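Local coordinates for FACT complex subunit SPT16 (Ashbya gossypii, PDB 6A8M), which probably helps reorganize nucleosomes as a subunit of the histone chaperone FACT, with its peptidase-like N-terminal domain forming this chain, at residues 5-9 and 84-89; 65-69 and 121-125; 118-122 and 147-151; 184-189 and 294-300; 391-397 and 419-425. All coordinates share one frame; numbering follows the deposited sequence.

In the fold
From the N terminus, interaction 1 closes a long loop by laying the run before helix 9-22 against helix 79-95. Interaction 2 opens within that loop, on strand 64-68, and closes beyond it on helix 113-128, so the two cross along the chain. Interaction 3 starts on the same helix, shares Leu-121 and Val-122 with interaction 2, and brings in helix 143-158; all three build the N-terminal lobe. In series after them, interaction 4 joins helix 179-208 to the tip of hairpin 285-308, and interaction 5 pairs strands of the hairpin 394-405/412-424. These last two touch, Leu-185 and Ser-189 packing on the sheet face that carries Thr-420 and Gln-422.

Interaction 1: 5-9 and 84-89; sequences VIIDF and YLEEGV
Val-5 and Ile-7, in the loop before helix 9-22, and Phe-9, its first residue, lean on the flank of helix 79-95 formed by Tyr-84, Leu-85 and Gly-88, within the N-terminal lobe of Spt16. Two CH-pi contacts stand out. Gly-88 CA sits over the middle of the Phe-9 ring, 3.4 Å from its centroid and 6° off the normal; with no side chain at Gly-88, the ring lies flat against the helix backbone. Val-5 CG1 stands over a face of the Tyr-84 ring, displaced toward its rim.

Aliphatic packing lies between the two rings. Ile-7 CD1 is wedged between Tyr-84 CB and Leu-85 CD2, 3.6 Å from each. Ile-7 CG1 beside the backbone N (chi1 -77°), together with a chi2 of 131°, brings CD1 to the helix. Phe-9 CZ meets Leu-85 CD2 at 4.1 Å, and Phe-9 CE1 meets Val-89 CG2 at 4.0 Å. Leu-85 and Val-89 reach on to strand 101-106 of the lobe's sheet.

The polar link is indirect. One water donates to Tyr-84 O at 2.7 Å and accepts from Ile-7 N at 3.3 Å, while the same carbonyl oxygen lies at the edge of the Phe-9 ring. Asp-8 caps the start of helix 9-22 and makes a salt bridge to Lys-180. With no direct hydrogen bond across the two segments, adhesion here rests on apolar and CH-pi contact plus a single water bridge.

Interaction 2: 65-69 and 121-125; sequences LIAVF and LVERV
Leu-65, Ala-67 and Phe-69 of the segment 65-69 all point toward helix 113-128, in an alpha-on-beta layer of the N-terminal lobe, whose mixed sheet resembles the amino-terminal domains of aminopeptidase P relatives. On the helix, Leu-121 meets all three. Its CG is anti to the backbone N (chi1 177°), sending the two methyls toward the strand: CD1 rests on Ala-67 CB at 3.8 Å, whereas CD2 meets the end of Leu-65 tip to tip.

Phe-69 receives three helix residues. The aliphatic shaft of Arg-124 crosses one ring face at about a right angle, CD standing 4.1 Å from the centroid. Leu-121 CD1 comes in the ring plane at the edge, 4.0 Å from Phe-69 CZ, and Val-125 CG2 touches Phe-69 CE2 at 4.1 Å.

Further out, Arg-124 bends at its third torsion (-54°), and its guanidinium makes a salt bridge to Glu-103 on strand 101-106, which probably helps to hold the shaft over the ring. Strands 32-37 and 72-77 flank strand 64-68 and bond to its backbone, fixing the platform. Packing is tightest where Leu-65 CD2 and Leu-121 CD2 approach to 3.5 Å, inside usual van der Waals contact.

Interaction 3: 118-122 and 147-151; sequences FEDLV and EWKGV
Phe-118 O takes the helical hydrogen bond of Val-122 N at 2.9 Å, and Val-151 CG1 of the neighbouring helix packs against that same oxygen at 3.9 Å. No hydrogen bond crosses between the segments; the side-chain packing is apolar. Trp-148 turns the edge of its six-membered ring to the face of Phe-118 in an offset edge-to-face pair, planes at 82° and centroids 5.5 Å apart. Trp-148 CE3 comes to 3.7 Å from Phe-118 CG. Trp-148 CB adds a CH-pi contact over the Phe-118 ring, offset toward its rim, so this ring is met by both the stem and the edge of the indole side chain.

A chi1 of 162° swings the Trp-148 indole away from its own backbone N and across to Leu-121, whose CD2 lies 4.0 Å from Trp-148 CZ3. Val-122 and Val-151 slide past one another in opposite directions, Val-122 CG2 reaching Val-151 CG1 at 3.7 Å.

The axes of the segments 118-122 and 147-151 come within 10.2 Å and run broadly the same way, 38° apart. Both helices lie on one side of the lobe's mixed sheet: Phe-118 and Trp-148 reach Leu-65 of strand 64-68, Trp-148 goes on to strand 32-37, and Phe-144 makes an edge-to-face pair with Phe-118.

Interaction 4: 184-189 and 294-300; sequences YLQVSS and RYKNYCS
A type I' turn, Tyr-295 to Tyr-298, closes the hairpin of strands 285-295 and 298-308 and presses onto helix 179-208, where Tyr-184, Tyr-295 and Tyr-298 form an aromatic cluster in the M24 peptidase-like part of the chain. The Tyr-184 ring meets both others at oblique angles, its CD1 3.9 Å from Tyr-295 CE2 and its CB 3.7 Å from Tyr-298 CD1. Val-187 CG1 lies over one face of Tyr-295, 3.7 Å from the ring centroid, while Lys-296 CG covers the opposite face.

Lys-296 CD lies over the Tyr-184 ring, and the bend at the third torsion (82°) turns CE and NZ toward Tyr-184 OH, to which NZ donates at 3.2 Å. Glu-247 answers both groups, with a salt bridge to the amine and a hydrogen bond to the phenol.

On the next helix turn, Ser-188 OG and Ser-300 OG are hydrogen-bonded at 2.7 Å. Ser-300 OG also bonds Ser-192 OG. Ser-189 OG turns back to Leu-185 O at 2.9 Å, sharing that acceptor with its own backbone N from the other face of the carbonyl. Cys-299 O, pressed by Leu-185 CD2 at 3.1 Å, is buried without a hydrogen-bond partner. The chemistry is therefore divided: hydroxyl pairing at one end, and at the other a tyrosine cluster, where the Lys-296 ammonium and the Tyr-184 phenol are probably held in place by the one carboxylate of Glu-247.

Interaction 5: 391-397 and 419-425; sequences NGDCFNI and DTVQLTS
The Phe-395 ring is met at its edge: Leu-423 CD2 lies near its plane, 3.6 Å from Phe-395 CE2, as does Val-421 O. Phe-378 adds an edge-to-face contact. The setting is the antiparallel hairpin of strands 394-405 and 412-424, within the sheet of the pita-bread fold shared by M24 peptidases. On the sheet face that carries Phe-395, Ile-397 CG1 touches Val-421 CG2 at 3.8 Å. The other face carries Cys-394, Asn-396, Thr-420 and Gln-422; here Cys-394 SG, anti to its backbone N, packs on Thr-420 CG2 at 3.6 Å, on the side where Leu-185 of helix 179-208 packs.

Phe-395 pairs with Val-421, and Ile-397 with Asp-419, each through two backbone hydrogen bonds. Phe-395 N to Val-421 O, at 2.7 Å, is nearly straight (173°). The Asp-419 carboxylate is hydrogen-bonded by Thr-432 and makes salt bridges to Arg-304 and Lys-436.

Ahead of strand 394-397, Asp-393 O accepts from Leu-423 N at 2.8 Å. Gly-392 has a positive phi suited to glycine. Leu-423 O is gripped from opposite faces of its carbonyl plane, by Gly-392 N at 2.9 Å and by Gln-422 NE2 at 3.1 Å, and lies only 4° out of the Gln-422 amide plane.

Interaction 1: 5-9 and 84-89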
# COMPACT_ATOMS: atom_id res chain seq x y z
N VAL A 5 14.04 -18.52 -0.04
CA VAL A 5 14.30 -17.12 0.26
C VAL A 5 15.69 -16.76 -0.25
O VAL A 5 16.69 -17.35 0.18
CB VAL A 5 14.18 -16.83 1.76
CG1 VAL A 5 14.62 -15.40 2.06
CG2 VAL A 5 12.75 -17.07 2.24
N ILE A 6 15.76 -15.80 -1.17
CA ILE A 6 17.02 -15.27 -1.68
C ILE A 6 16.90 -13.76 -1.70
O ILE A 6 16.01 -13.21 -2.37
CB ILE A 6 17.36 -15.79 -3.09
CG1 ILE A 6 17.68 -17.30 -3.05
CG2 ILE A 6 18.53 -15.00 -3.66
CD1 ILE A 6 19.12 -17.61 -2.69
N ILE A 7 17.77 -13.08 -0.97
CA ILE A 7 17.73 -11.63 -0.90
C ILE A 7 18.45 -11.05 -2.11
O ILE A 7 19.56 -11.48 -2.45
CB ILE A 7 18.32 -11.13 0.42
CG1 ILE A 7 17.30 -11.33 1.54
CG2 ILE A 7 18.69 -9.66 0.33
CD1 ILE A 7 17.88 -12.00 2.75
N ASP A 8 17.80 -10.12 -2.79
CA ASP A 8 18.39 -9.35 -3.89
C ASP A 8 19.33 -8.32 -3.28
O ASP A 8 18.88 -7.29 -2.76
CB ASP A 8 17.28 -8.71 -4.72
CG ASP A 8 17.80 -7.84 -5.85
OD1 ASP A 8 19.04 -7.67 -5.97
OD2 ASP A 8 16.97 -7.31 -6.61
N PHE A 9 20.63 -8.57 -3.35
CA PHE A 9 21.58 -7.72 -2.65
C PHE A 9 21.98 -6.46 -3.42
O PHE A 9 22.48 -5.52 -2.80
CB PHE A 9 22.82 -8.53 -2.25
CG PHE A 9 22.80 -8.92 -0.81
CD1 PHE A 9 23.25 -8.03 0.16
CD2 PHE A 9 22.28 -10.14 -0.40
CE1 PHE A 9 23.20 -8.35 1.51
CE2 PHE A 9 22.23 -10.48 0.95
CZ PHE A 9 22.69 -9.58 1.90
N TYR A 84 21.05 -15.89 5.57
CA TYR A 84 20.57 -15.27 4.34
C TYR A 84 21.33 -14.01 4.00
O TYR A 84 21.30 -13.57 2.84
CB TYR A 84 19.08 -14.94 4.45
CG TYR A 84 18.18 -16.13 4.66
CD1 TYR A 84 18.03 -17.09 3.67
CD2 TYR A 84 17.44 -16.27 5.83
CE1 TYR A 84 17.20 -18.18 3.85
CE2 TYR A 84 16.60 -17.35 6.02
CZ TYR A 84 16.49 -18.30 5.03
OH TYR A 84 15.65 -19.38 5.22
N LEU A 85 22.02 -13.41 4.98
CA LEU A 85 22.64 -12.10 4.84
C LEU A 85 24.16 -12.12 4.76
O LEU A 85 24.73 -11.19 4.19
CB LEU A 85 22.23 -11.20 6.02
CG LEU A 85 20.74 -11.00 6.24
CD1 LEU A 85 20.50 -10.19 7.52
CD2 LEU A 85 20.11 -10.33 5.02
N GLU A 86 24.83 -13.14 5.30
CA GLU A 86 26.26 -12.97 5.59
C GLU A 86 27.09 -12.81 4.32
O GLU A 86 28.02 -12.00 4.28
CB GLU A 86 26.78 -14.14 6.43
CG GLU A 86 26.48 -15.49 5.86
CD GLU A 86 26.77 -16.61 6.83
OE1 GLU A 86 26.72 -17.78 6.41
OE2 GLU A 86 27.03 -16.31 8.02
N GLU A 87 26.79 -13.58 3.27
CA GLU A 87 27.60 -13.47 2.06
C GLU A 87 27.42 -12.12 1.37
O GLU A 87 28.41 -11.50 0.96
CB GLU A 87 27.28 -14.60 1.10
CG GLU A 87 27.98 -14.44 -0.21
CD GLU A 87 27.96 -15.71 -1.04
OE1 GLU A 87 28.27 -15.60 -2.25
OE2 GLU A 87 27.65 -16.79 -0.49
N GLY A 88 26.18 -11.64 1.26
CA GLY A 88 25.97 -10.37 0.59
C GLY A 88 26.51 -9.19 1.38
O GLY A 88 27.04 -8.23 0.81
N VAL A 89 26.40 -9.26 2.71
CA VAL A 89 26.95 -8.22 3.57
C VAL A 89 28.47 -8.18 3.48
O VAL A 89 29.07 -7.10 3.43
CB VAL A 89 26.47 -8.44 5.02
CG1 VAL A 89 27.28 -7.59 5.98
CG2 VAL A 89 24.97 -8.14 5.11
O HOH W 1 20.28 -14.51 0.58

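Interaction 2: 65-69 and 121-125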
# COMPACT_ATOMS: atom_id res chain seq x y z
N LEU A 65 16.49 -6.39 14.83
CA LEU A 65 16.72 -4.96 14.96
C LEU A 65 17.64 -4.50 13.85
O LEU A 65 18.66 -5.14 13.56
CB LEU A 65 17.31 -4.64 16.33
CG LEU A 65 17.53 -3.16 16.65
CD1 LEU A 65 17.49 -2.96 18.17
CD2 LEU A 65 18.85 -2.67 16.10
N ILE A 66 17.32 -3.36 13.25
CA ILE A 66 18.16 -2.72 12.26
C ILE A 66 18.37 -1.28 12.71
O ILE A 66 17.40 -0.54 12.91
CB ILE A 66 17.53 -2.75 10.86
CG1 ILE A 66 17.19 -4.18 10.44
CG2 ILE A 66 18.42 -2.00 9.84
CD1 ILE A 66 16.38 -4.28 9.12
N ALA A 67 19.63 -0.87 12.85
CA ALA A 67 19.96 0.51 13.17
C ALA A 67 20.87 1.06 12.09
O ALA A 67 21.75 0.35 11.60
CB ALA A 67 20.62 0.63 14.53
N VAL A 68 20.65 2.32 11.72
CA VAL A 68 21.35 2.93 10.59
C VAL A 68 22.09 4.17 11.07
O VAL A 68 21.55 4.96 11.85
CB VAL A 68 20.39 3.31 9.44
CG1 VAL A 68 21.20 3.72 8.23
CG2 VAL A 68 19.45 2.12 9.08
N PHE A 69 23.33 4.34 10.59
CA PHE A 69 24.20 5.46 10.94
C PHE A 69 24.87 5.98 9.67
O PHE A 69 24.82 5.34 8.62
CB PHE A 69 25.28 5.04 11.95
CG PHE A 69 24.75 4.29 13.14
CD1 PHE A 69 24.55 2.93 13.09
CD2 PHE A 69 24.48 4.97 14.32
CE1 PHE A 69 24.05 2.25 14.19
CE2 PHE A 69 24.00 4.30 15.41
CZ PHE A 69 23.78 2.94 15.35
N LEU A 121 24.24 -1.29 21.53
CA LEU A 121 23.69 -0.47 20.46
C LEU A 121 23.31 0.92 20.96
O LEU A 121 23.57 1.92 20.28
CB LEU A 121 22.49 -1.17 19.83
CG LEU A 121 21.85 -0.29 18.76
CD1 LEU A 121 22.73 -0.23 17.51
CD2 LEU A 121 20.48 -0.74 18.45
N VAL A 122 22.72 1.01 22.16
CA VAL A 122 22.43 2.31 22.76
C VAL A 122 23.69 3.17 22.89
O VAL A 122 23.65 4.39 22.70
CB VAL A 122 21.70 2.12 24.11
CG1 VAL A 122 22.05 3.24 25.06
CG2 VAL A 122 20.20 2.06 23.86
N GLU A 123 24.84 2.55 23.19
CA GLU A 123 26.09 3.31 23.24
C GLU A 123 26.40 3.94 21.89
O GLU A 123 26.75 5.12 21.79
CB GLU A 123 27.25 2.43 23.70
CG GLU A 123 27.14 1.90 25.14
CD GLU A 123 27.03 3.00 26.18
OE1 GLU A 123 28.04 3.68 26.46
OE2 GLU A 123 25.92 3.18 26.73
N ARG A 124 26.26 3.16 20.81
CA ARG A 124 26.51 3.73 19.49
C ARG A 124 25.49 4.81 19.14
O ARG A 124 25.84 5.83 18.55
CB ARG A 124 26.53 2.61 18.45
CG ARG A 124 27.18 3.02 17.14
CD ARG A 124 27.36 1.84 16.19
NE ARG A 124 28.09 0.73 16.81
CZ ARG A 124 28.69 -0.23 16.11
NH1 ARG A 124 28.64 -0.21 14.78
NH2 ARG A 124 29.33 -1.21 16.74
N VAL A 125 24.22 4.62 19.52
CA VAL A 125 23.18 5.59 19.19
C VAL A 125 23.44 6.93 19.88
O VAL A 125 23.34 8.00 19.26
CB VAL A 125 21.79 5.03 19.55
CG1 VAL A 125 20.78 6.14 19.62
CG2 VAL A 125 21.36 3.96 18.53

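Interaction 3: 118-122 and 147-151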
# COMPACT_ATOMS: atom_id res chain seq x y z
N PHE A 118 21.66 -4.88 23.00
CA PHE A 118 20.86 -3.67 23.02
C PHE A 118 21.58 -2.55 23.75
O PHE A 118 21.54 -1.39 23.33
CB PHE A 118 19.50 -3.92 23.70
CG PHE A 118 18.63 -4.91 22.98
CD1 PHE A 118 18.74 -5.11 21.61
CD2 PHE A 118 17.67 -5.64 23.68
CE1 PHE A 118 17.94 -6.00 20.94
CE2 PHE A 118 16.84 -6.54 23.02
CZ PHE A 118 16.98 -6.72 21.65
N GLU A 119 22.24 -2.88 24.87
CA GLU A 119 23.01 -1.87 25.60
C GLU A 119 24.17 -1.36 24.76
O GLU A 119 24.40 -0.14 24.69
CB GLU A 119 23.50 -2.45 26.94
CG GLU A 119 22.36 -2.66 27.93
CD GLU A 119 22.71 -3.59 29.08
OE1 GLU A 119 23.79 -4.22 29.06
OE2 GLU A 119 21.89 -3.69 30.02
N ASP A 120 24.92 -2.27 24.12
CA ASP A 120 25.96 -1.89 23.16
C ASP A 120 25.41 -0.95 22.10
O ASP A 120 26.03 0.06 21.76
CB ASP A 120 26.53 -3.12 22.46
CG ASP A 120 27.29 -4.03 23.38
OD1 ASP A 120 27.53 -3.66 24.55
OD2 ASP A 120 27.64 -5.14 22.90
N LEU A 121 24.24 -1.29 21.53
CA LEU A 121 23.69 -0.47 20.46
C LEU A 121 23.31 0.92 20.96
O LEU A 121 23.57 1.92 20.28
CB LEU A 121 22.49 -1.17 19.83
CG LEU A 121 21.85 -0.29 18.76
CD1 LEU A 121 22.73 -0.23 17.51
CD2 LEU A 121 20.48 -0.74 18.45
N VAL A 122 22.72 1.01 22.16
CA VAL A 122 22.43 2.31 22.76
C VAL A 122 23.69 3.17 22.89
O VAL A 122 23.65 4.39 22.70
CB VAL A 122 21.70 2.12 24.11
CG1 VAL A 122 22.05 3.24 25.06
CG2 VAL A 122 20.20 2.06 23.86
N GLU A 147 12.18 -6.71 25.68
CA GLU A 147 13.47 -6.42 26.30
C GLU A 147 14.07 -5.13 25.73
O GLU A 147 14.62 -4.32 26.49
CB GLU A 147 14.43 -7.60 26.15
CG GLU A 147 14.24 -8.71 27.18
CD GLU A 147 15.49 -9.56 27.41
OE1 GLU A 147 16.35 -9.61 26.51
OE2 GLU A 147 15.60 -10.17 28.50
N TRP A 148 13.99 -4.94 24.41
CA TRP A 148 14.50 -3.71 23.79
C TRP A 148 13.83 -2.46 24.37
O TRP A 148 14.50 -1.48 24.68
CB TRP A 148 14.31 -3.74 22.26
CG TRP A 148 14.42 -2.31 21.71
CD1 TRP A 148 13.39 -1.47 21.37
CD2 TRP A 148 15.63 -1.56 21.55
NE1 TRP A 148 13.89 -0.24 20.98
CE2 TRP A 148 15.26 -0.27 21.08
CE3 TRP A 148 16.98 -1.84 21.74
CZ2 TRP A 148 16.21 0.71 20.80
CZ3 TRP A 148 17.93 -0.85 21.48
CH2 TRP A 148 17.53 0.40 21.00
N LYS A 149 12.49 -2.47 24.48
CA LYS A 149 11.79 -1.29 24.98
C LYS A 149 12.29 -0.88 26.36
O LYS A 149 12.38 0.32 26.67
CB LYS A 149 10.28 -1.53 25.02
CG LYS A 149 9.49 -0.29 25.43
CD LYS A 149 8.02 -0.42 25.07
CE LYS A 149 7.23 0.83 25.50
NZ LYS A 149 7.23 0.99 26.97
N GLY A 150 12.62 -1.85 27.22
CA GLY A 150 13.17 -1.50 28.52
C GLY A 150 14.49 -0.76 28.42
O GLY A 150 14.73 0.20 29.17
N VAL A 151 15.36 -1.20 27.52
CA VAL A 151 16.64 -0.53 27.33
C VAL A 151 16.42 0.87 26.77
O VAL A 151 17.01 1.85 27.24
CB VAL A 151 17.54 -1.36 26.40
CG1 VAL A 151 18.76 -0.55 25.98
CG2 VAL A 151 17.96 -2.65 27.10

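Interaction 4: 184-189 and 294-300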
# COMPACT_ATOMS: atom_id res chain seq x y z
N TYR A 184 6.25 -5.69 -10.35
CA TYR A 184 5.40 -6.33 -9.35
C TYR A 184 4.05 -5.62 -9.24
O TYR A 184 3.02 -6.27 -9.04
CB TYR A 184 6.08 -6.37 -7.99
CG TYR A 184 7.37 -7.17 -7.97
CD1 TYR A 184 7.52 -8.32 -8.76
CD2 TYR A 184 8.42 -6.79 -7.14
CE1 TYR A 184 8.71 -9.04 -8.74
CE2 TYR A 184 9.60 -7.52 -7.09
CZ TYR A 184 9.74 -8.64 -7.89
OH TYR A 184 10.92 -9.34 -7.85
N LEU A 185 4.04 -4.29 -9.36
CA LEU A 185 2.78 -3.55 -9.34
C LEU A 185 1.91 -3.90 -10.54
O LEU A 185 0.67 -3.92 -10.42
CB LEU A 185 3.05 -2.04 -9.29
CG LEU A 185 3.57 -1.57 -7.94
CD1 LEU A 185 4.25 -0.21 -8.12
CD2 LEU A 185 2.44 -1.42 -6.95
N GLN A 186 2.51 -4.16 -11.70
CA GLN A 186 1.68 -4.57 -12.84
C GLN A 186 1.12 -5.98 -12.63
O GLN A 186 -0.03 -6.25 -13.00
CB GLN A 186 2.47 -4.48 -14.15
CG GLN A 186 1.66 -4.92 -15.37
CD GLN A 186 0.49 -4.00 -15.70
OE1 GLN A 186 0.61 -3.08 -16.54
NE2 GLN A 186 -0.68 -4.27 -15.09
N VAL A 187 1.92 -6.89 -12.07
CA VAL A 187 1.41 -8.23 -11.78
C VAL A 187 0.25 -8.13 -10.81
O VAL A 187 -0.83 -8.68 -11.04
CB VAL A 187 2.52 -9.13 -11.22
CG1 VAL A 187 1.94 -10.48 -10.79
CG2 VAL A 187 3.63 -9.37 -12.26
N SER A 188 0.46 -7.40 -9.71
CA SER A 188 -0.58 -7.21 -8.71
C SER A 188 -1.85 -6.64 -9.33
O SER A 188 -2.96 -7.12 -9.05
CB SER A 188 -0.06 -6.26 -7.63
OG SER A 188 -1.08 -6.04 -6.67
N SER A 189 -1.70 -5.60 -10.16
CA SER A 189 -2.85 -4.95 -10.77
C SER A 189 -3.61 -5.91 -11.68
O SER A 189 -4.85 -5.91 -11.71
CB SER A 189 -2.42 -3.71 -11.56
OG SER A 189 -1.93 -2.69 -10.69
N ARG A 294 -2.03 -7.91 -3.48
CA ARG A 294 -0.60 -7.71 -3.30
C ARG A 294 0.14 -8.80 -4.06
O ARG A 294 -0.24 -9.97 -4.01
CB ARG A 294 -0.15 -7.74 -1.82
CG ARG A 294 -0.82 -6.72 -0.89
CD ARG A 294 -0.06 -6.63 0.46
NE ARG A 294 0.18 -7.95 1.04
CZ ARG A 294 -0.50 -8.47 2.07
NH1 ARG A 294 -1.47 -7.78 2.67
NH2 ARG A 294 -0.19 -9.68 2.51
N TYR A 295 1.18 -8.41 -4.80
CA TYR A 295 2.10 -9.39 -5.35
C TYR A 295 3.50 -9.04 -4.90
O TYR A 295 3.99 -7.93 -5.18
CB TYR A 295 2.06 -9.45 -6.87
CG TYR A 295 2.96 -10.53 -7.35
CD1 TYR A 295 2.67 -11.87 -7.08
CD2 TYR A 295 4.11 -10.24 -8.04
CE1 TYR A 295 3.52 -12.88 -7.52
CE2 TYR A 295 4.96 -11.24 -8.48
CZ TYR A 295 4.66 -12.56 -8.21
OH TYR A 295 5.50 -13.56 -8.65
N LYS A 296 4.17 -9.99 -4.25
CA LYS A 296 5.46 -9.75 -3.60
C LYS A 296 5.43 -8.44 -2.82
O LYS A 296 6.37 -7.64 -2.87
CB LYS A 296 6.60 -9.78 -4.60
CG LYS A 296 6.81 -11.17 -5.16
CD LYS A 296 8.04 -11.25 -6.08
CE LYS A 296 9.33 -11.40 -5.29
NZ LYS A 296 10.42 -11.99 -6.16
N ASN A 297 4.33 -8.24 -2.10
CA ASN A 297 4.04 -7.16 -1.14
C ASN A 297 3.65 -5.85 -1.83
O ASN A 297 3.33 -4.89 -1.11
CB ASN A 297 5.19 -6.90 -0.16
CG ASN A 297 5.63 -8.18 0.57
OD1 ASN A 297 6.80 -8.56 0.55
ND2 ASN A 297 4.68 -8.84 1.20
N TYR A 298 3.61 -5.78 -3.16
CA TYR A 298 3.24 -4.54 -3.86
C TYR A 298 1.73 -4.50 -4.08
O TYR A 298 1.18 -5.36 -4.76
CB TYR A 298 4.04 -4.41 -5.17
CG TYR A 298 5.44 -4.04 -4.80
CD1 TYR A 298 6.40 -5.03 -4.53
CD2 TYR A 298 5.80 -2.72 -4.64
CE1 TYR A 298 7.67 -4.67 -4.10
CE2 TYR A 298 7.10 -2.36 -4.25
CZ TYR A 298 8.00 -3.34 -3.96
OH TYR A 298 9.24 -2.96 -3.52
N CYS A 299 1.08 -3.47 -3.51
CA CYS A 299 -0.37 -3.31 -3.54
C CYS A 299 -0.88 -2.68 -4.83
O CYS A 299 -0.25 -1.79 -5.41
CB CYS A 299 -0.84 -2.44 -2.39
SG CYS A 299 -0.44 -3.10 -0.77
N SER A 300 -2.08 -3.11 -5.24
CA SER A 300 -2.87 -2.48 -6.29
C SER A 300 -4.31 -2.38 -5.80
O SER A 300 -4.69 -2.95 -4.76
CB SER A 300 -2.80 -3.26 -7.62
OG SER A 300 -3.28 -4.59 -7.44

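Interaction 5: 391-397 and 419-425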
# COMPACT_ATOMS: atom_id res chain seq x y z
N ASN A 391 8.12 11.06 -11.42
CA ASN A 391 8.18 9.90 -12.31
C ASN A 391 8.52 8.66 -11.48
O ASN A 391 9.41 8.70 -10.61
CB ASN A 391 9.22 10.13 -13.41
CG ASN A 391 9.21 9.03 -14.46
OD1 ASN A 391 8.24 8.28 -14.60
ND2 ASN A 391 10.30 8.94 -15.23
N GLY A 392 7.79 7.57 -11.72
CA GLY A 392 7.96 6.34 -10.98
C GLY A 392 7.02 6.17 -9.81
O GLY A 392 6.98 5.07 -9.21
N ASP A 393 6.28 7.21 -9.45
CA ASP A 393 5.26 7.05 -8.42
C ASP A 393 4.11 6.20 -8.95
O ASP A 393 3.76 6.26 -10.13
CB ASP A 393 4.71 8.40 -7.99
CG ASP A 393 5.67 9.17 -7.10
OD1 ASP A 393 6.72 8.62 -6.71
OD2 ASP A 393 5.38 10.36 -6.83
N CYS A 394 3.50 5.43 -8.06
CA CYS A 394 2.32 4.65 -8.37
C CYS A 394 1.18 5.13 -7.48
O CYS A 394 1.36 5.24 -6.26
CB CYS A 394 2.57 3.16 -8.14
SG CYS A 394 1.19 2.10 -8.61
N PHE A 395 0.02 5.39 -8.08
CA PHE A 395 -1.12 5.89 -7.32
C PHE A 395 -2.31 4.94 -7.38
O PHE A 395 -2.54 4.24 -8.37
CB PHE A 395 -1.57 7.28 -7.83
CG PHE A 395 -0.55 8.34 -7.61
CD1 PHE A 395 -0.55 9.08 -6.44
CD2 PHE A 395 0.45 8.54 -8.55
CE1 PHE A 395 0.42 10.03 -6.21
CE2 PHE A 395 1.42 9.50 -8.34
CZ PHE A 395 1.40 10.24 -7.16
N ASN A 396 -3.05 4.93 -6.27
CA ASN A 396 -4.44 4.49 -6.22
C ASN A 396 -5.28 5.74 -6.48
O ASN A 396 -5.39 6.60 -5.61
CB ASN A 396 -4.72 3.88 -4.85
CG ASN A 396 -6.17 3.56 -4.63
OD1 ASN A 396 -6.94 3.45 -5.58
ND2 ASN A 396 -6.55 3.39 -3.36
N ILE A 397 -5.82 5.86 -7.69
CA ILE A 397 -6.70 6.99 -8.01
C ILE A 397 -8.12 6.48 -7.77
O ILE A 397 -8.64 5.67 -8.54
CB ILE A 397 -6.51 7.46 -9.46
CG1 ILE A 397 -5.05 7.85 -9.71
CG2 ILE A 397 -7.44 8.62 -9.79
CD1 ILE A 397 -4.59 9.05 -8.87
N ASP A 419 -8.65 3.05 -9.98
CA ASP A 419 -7.69 2.33 -10.79
C ASP A 419 -6.29 2.59 -10.27
O ASP A 419 -6.03 3.62 -9.64
CB ASP A 419 -7.78 2.73 -12.28
CG ASP A 419 -8.95 2.05 -12.98
OD1 ASP A 419 -8.86 0.83 -13.19
OD2 ASP A 419 -9.95 2.72 -13.28
N THR A 420 -5.38 1.66 -10.57
CA THR A 420 -3.97 1.81 -10.22
C THR A 420 -3.23 2.45 -11.39
O THR A 420 -3.35 2.00 -12.53
CB THR A 420 -3.40 0.44 -9.87
OG1 THR A 420 -4.19 -0.09 -8.79
CG2 THR A 420 -1.94 0.53 -9.46
N VAL A 421 -2.50 3.52 -11.12
CA VAL A 421 -1.87 4.32 -12.16
C VAL A 421 -0.39 4.48 -11.84
O VAL A 421 -0.03 4.93 -10.74
CB VAL A 421 -2.52 5.71 -12.29
CG1 VAL A 421 -1.83 6.52 -13.41
CG2 VAL A 421 -4.04 5.59 -12.54
N GLN A 422 0.46 4.15 -12.80
CA GLN A 422 1.91 4.23 -12.68
C GLN A 422 2.41 5.42 -13.48
O GLN A 422 2.11 5.53 -14.66
CB GLN A 422 2.55 2.95 -13.21
CG GLN A 422 4.06 3.00 -13.25
CD GLN A 422 4.67 2.93 -11.87
OE1 GLN A 422 4.38 2.02 -11.09
NE2 GLN A 422 5.53 3.90 -11.55
N LEU A 423 3.19 6.29 -12.84
CA LEU A 423 3.89 7.34 -13.60
C LEU A 423 5.12 6.72 -14.24
O LEU A 423 5.97 6.18 -13.54
CB LEU A 423 4.31 8.49 -12.69
CG LEU A 423 3.34 9.64 -12.44
CD1 LEU A 423 3.02 10.40 -13.75
CD2 LEU A 423 2.09 9.12 -11.81
N THR A 424 5.21 6.81 -15.57
CA THR A 424 6.39 6.39 -16.31
C THR A 424 6.95 7.57 -17.11
O THR A 424 6.36 8.65 -17.18
CB THR A 424 6.07 5.24 -17.27
OG1 THR A 424 5.36 5.75 -18.40
CG2 THR A 424 5.20 4.21 -16.58
N SER A 425 8.11 7.34 -17.73
CA SER A 425 8.68 8.39 -18.57
C SER A 425 7.75 8.73 -19.73
O SER A 425 7.75 9.86 -20.21
CB SER A 425 10.07 7.98 -19.08
OG SER A 425 10.99 7.80 -18.02